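Local coordinates for carboxysome shell vertex protein CcmL (Thermosynechococcus elongatus, PDB 4N8F), which probably forms the pentameric vertices of the carboxysome, the polyhedral compartment that encloses RuBisCO, and so helps curve an otherwise flat hexagonal shell layer, at residues G31-F36 with V85-Y90. Residues are numbered along the deposited sequence; the frame is centred on the assembly and turned at random.
Sequences GEDGEF and VSRDNY
Asp33 OD1 and Arg87 NH2 form a salt bridge of 2.7 Å, a compact example of one charge pair joining two parts of a chain that otherwise stand apart. The nearest CA atoms across the contact, those of Asp33 and Arg87, are 9.6 Å apart, and the arginine spans most of that gap. Its CG runs anti to the backbone N (chi1 178°), and the chain then bends at chi3, bringing the guanidinium to the loop. The carboxylate meets it unevenly: OD1 alone makes the bridge, whereas OD2 lies 4.1 Å from NH2. With the two planes 35° apart and OD1 approaching obliquely, this is a single-point pairing instead of a two-pronged, coplanar one. Near the guanidinium plane, at its edge, Glu32 CG lies 4.2 Å from NH2. The carboxylate of Glu32 turns elsewhere, OE2 being hydrogen-bonded to Tyr40 OH of a second subunit, yet it remains 4.9 Å from Arg87 NH1 and probably adds to the negative field around the arginine. Within the loop, the bond from Glu35 N to Glu32 O (3.1 Å) closes the turn that carries Asp33. Arg87 begins a type I' turn joining strands 84-87 and 90-94, a hairpin whose residues Val85 to Arg87 extend a sheet of that second subunit by antiparallel pairing. The bridge therefore links the loop after strand 24-30 to a hairpin engaged with a neighbour in the pentamer; lying at the surface, with little area buried between the segments, it probably contributes charge attraction more than hydrophobic burial.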
ATOM      1  N   GLY C  31      -6.389 -13.621 -11.861  1.00 32.16           N
ATOM      2  CA  GLY C  31      -6.844 -14.257 -10.611  1.00 34.32           C
ATOM      3  C   GLY C  31      -6.525 -15.730 -10.556  1.00 35.14           C
ATOM      4  O   GLY C  31      -5.690 -16.239 -11.282  1.00 33.76           O
ATOM      5  N   GLU C  32      -7.239 -16.440  -9.690  1.00 37.78           N
ATOM      6  CA  GLU C  32      -7.119 -17.854  -9.594  1.00 36.25           C
ATOM      7  C   GLU C  32      -7.494 -18.453 -10.972  1.00 38.01           C
ATOM      8  O   GLU C  32      -8.466 -18.029 -11.635  1.00 35.56           O
ATOM      9  CB  GLU C  32      -8.044 -18.373  -8.500  1.00 37.69           C
ATOM     10  CG  GLU C  32      -7.793 -19.809  -8.106  1.00 37.47           C
ATOM     11  CD  GLU C  32      -8.639 -20.181  -6.905  1.00 40.18           C
ATOM     12  OE1 GLU C  32      -9.834 -20.390  -7.105  1.00 40.11           O
ATOM     13  OE2 GLU C  32      -8.111 -20.179  -5.756  1.00 40.92           O
ATOM     14  N   ASP C  33      -6.666 -19.414 -11.381  1.00 35.98           N
ATOM     15  CA  ASP C  33      -6.831 -20.193 -12.577  1.00 36.04           C
ATOM     16  C   ASP C  33      -6.747 -19.279 -13.808  1.00 35.36           C
ATOM     17  O   ASP C  33      -7.374 -19.573 -14.807  1.00 35.09           O
ATOM     18  CB  ASP C  33      -8.154 -20.952 -12.547  1.00 37.64           C
ATOM     19  CG  ASP C  33      -8.176 -22.012 -11.463  1.00 41.35           C
ATOM     20  OD1 ASP C  33      -7.283 -22.873 -11.547  1.00 38.65           O
ATOM     21  OD2 ASP C  33      -9.104 -22.042 -10.609  1.00 41.22           O
ATOM     22  N   GLY C  34      -6.044 -18.153 -13.686  1.00 33.01           N
ATOM     23  CA  GLY C  34      -5.919 -17.191 -14.789  1.00 34.69           C
ATOM     24  C   GLY C  34      -7.164 -16.387 -15.158  1.00 33.48           C
ATOM     25  O   GLY C  34      -7.239 -15.827 -16.243  1.00 30.37           O
ATOM     26  N   GLU C  35      -8.121 -16.314 -14.240  1.00 34.11           N
ATOM     27  CA  GLU C  35      -9.250 -15.428 -14.385  1.00 33.98           C
ATOM     28  C   GLU C  35      -8.856 -13.998 -14.796  1.00 33.47           C
ATOM     29  O   GLU C  35      -7.967 -13.384 -14.218  1.00 32.45           O
ATOM     30  CB  GLU C  35     -10.010 -15.400 -13.071  1.00 35.23           C
ATOM     31  CG  GLU C  35     -11.234 -14.519 -13.104  1.00 36.67           C
ATOM     32  CD  GLU C  35     -11.992 -14.515 -11.794  1.00 39.30           C
ATOM     33  OE1 GLU C  35     -11.761 -15.385 -10.922  1.00 38.86           O
ATOM     34  OE2 GLU C  35     -12.898 -13.665 -11.704  1.00 40.70           O
ATOM     35  N   PHE C  36      -9.527 -13.473 -15.820  1.00 33.34           N
ATOM     36  CA  PHE C  36      -9.351 -12.077 -16.204  1.00 32.74           C
ATOM     37  C   PHE C  36     -10.100 -11.213 -15.221  1.00 33.90           C
ATOM     38  O   PHE C  36     -11.298 -11.197 -15.215  1.00 36.41           O
ATOM     39  CB  PHE C  36      -9.836 -11.826 -17.644  1.00 32.28           C
ATOM     40  CG  PHE C  36      -8.889 -12.327 -18.724  1.00 31.43           C
ATOM     41  CD1 PHE C  36      -8.040 -13.394 -18.492  1.00 31.93           C
ATOM     42  CD2 PHE C  36      -8.922 -11.754 -20.019  1.00 31.92           C
ATOM     43  CE1 PHE C  36      -7.194 -13.857 -19.504  1.00 33.24           C
ATOM     44  CE2 PHE C  36      -8.106 -12.224 -21.032  1.00 32.30           C
ATOM     45  CZ  PHE C  36      -7.226 -13.278 -20.769  1.00 32.35           C
ATOM     46  N   VAL C  85       4.180 -20.718 -15.174  1.00 33.68           N
ATOM     47  CA  VAL C  85       3.533 -20.713 -13.901  1.00 32.74           C
ATOM     48  C   VAL C  85       3.160 -22.147 -13.618  1.00 33.71           C
ATOM     49  O   VAL C  85       2.564 -22.848 -14.471  1.00 32.84           O
ATOM     50  CB  VAL C  85       2.238 -19.889 -13.921  1.00 31.65           C
ATOM     51  CG1 VAL C  85       1.596 -19.890 -12.539  1.00 31.92           C
ATOM     52  CG2 VAL C  85       2.519 -18.477 -14.374  1.00 31.60           C
ATOM     53  N   SER C  86       3.500 -22.606 -12.427  1.00 35.70           N
ATOM     54  CA  SER C  86       3.087 -23.922 -12.051  1.00 38.00           C
ATOM     55  C   SER C  86       2.317 -23.874 -10.755  1.00 40.45           C
ATOM     56  O   SER C  86       2.404 -22.901 -10.005  1.00 41.42           O
ATOM     57  CB  SER C  86       4.292 -24.803 -11.964  1.00 39.01           C
ATOM     58  OG  SER C  86       5.022 -24.337 -10.889  1.00 43.32           O
ATOM     59  N   ARG C  87       1.520 -24.911 -10.522  1.00 43.00           N
ATOM     60  CA  ARG C  87       0.738 -25.044  -9.301  1.00 47.40           C
ATOM     61  C   ARG C  87       0.992 -26.444  -8.836  1.00 46.01           C
ATOM     62  O   ARG C  87       0.708 -27.404  -9.534  1.00 43.32           O
ATOM     63  CB  ARG C  87      -0.779 -24.864  -9.577  1.00 51.90           C
ATOM     64  CG  ARG C  87      -1.720 -25.035  -8.369  1.00 59.03           C
ATOM     65  CD  ARG C  87      -3.191 -25.374  -8.745  1.00 65.48           C
ATOM     66  NE  ARG C  87      -3.851 -24.348  -9.588  1.00 72.50           N
ATOM     67  CZ  ARG C  87      -4.578 -23.297  -9.156  1.00 77.29           C
ATOM     68  NH1 ARG C  87      -4.799 -23.068  -7.857  1.00 81.95           N
ATOM     69  NH2 ARG C  87      -5.082 -22.437 -10.041  1.00 81.34           N
ATOM     70  N   ASP C  88       1.562 -26.585  -7.675  1.00 51.85           N
ATOM     71  CA  ASP C  88       1.581 -27.911  -7.073  1.00 60.00           C
ATOM     72  C   ASP C  88       2.247 -28.830  -8.099  1.00 57.88           C
ATOM     73  O   ASP C  88       1.723 -29.903  -8.443  1.00 60.05           O
ATOM     74  CB  ASP C  88       0.135 -28.396  -6.757  1.00 67.09           C
ATOM     75  CG  ASP C  88      -0.750 -27.338  -5.992  1.00 76.73           C
ATOM     76  OD1 ASP C  88      -0.254 -26.476  -5.220  1.00 81.04           O
ATOM     77  OD2 ASP C  88      -1.998 -27.387  -6.162  1.00 92.25           O
ATOM     78  N   ASN C  89       3.380 -28.376  -8.621  1.00 55.95           N
ATOM     79  CA  ASN C  89       4.176 -29.152  -9.576  1.00 60.41           C
ATOM     80  C   ASN C  89       3.623 -29.421 -11.013  1.00 58.26           C
ATOM     81  O   ASN C  89       4.328 -30.033 -11.781  1.00 58.51           O
ATOM     82  CB  ASN C  89       4.622 -30.468  -8.916  1.00 65.85           C
ATOM     83  CG  ASN C  89       5.311 -30.236  -7.571  1.00 74.58           C
ATOM     84  OD1 ASN C  89       4.787 -30.580  -6.485  1.00 74.10           O
ATOM     85  ND2 ASN C  89       6.478 -29.603  -7.632  1.00 76.94           N
ATOM     86  N   TYR C  90       2.419 -28.958 -11.373  1.00 54.47           N
ATOM     87  CA  TYR C  90       1.921 -29.015 -12.757  1.00 53.84           C
ATOM     88  C   TYR C  90       2.007 -27.626 -13.411  1.00 46.56           C
ATOM     89  O   TYR C  90       1.619 -26.659 -12.792  1.00 42.24           O
ATOM     90  CB  TYR C  90       0.461 -29.464 -12.801  1.00 58.10           C
ATOM     91  CG  TYR C  90       0.246 -30.765 -12.113  1.00 70.66           C
ATOM     92  CD1 TYR C  90      -0.347 -30.809 -10.853  1.00 80.33           C
ATOM     93  CD2 TYR C  90       0.682 -31.973 -12.691  1.00 80.24           C
ATOM     94  CE1 TYR C  90      -0.532 -32.022 -10.192  1.00 88.36           C
ATOM     95  CE2 TYR C  90       0.523 -33.196 -12.032  1.00 87.83           C
ATOM     96  CZ  TYR C  90      -0.091 -33.214 -10.786  1.00 92.26           C
ATOM     97  OH  TYR C  90      -0.267 -34.426 -10.147  1.00110.23           O
TER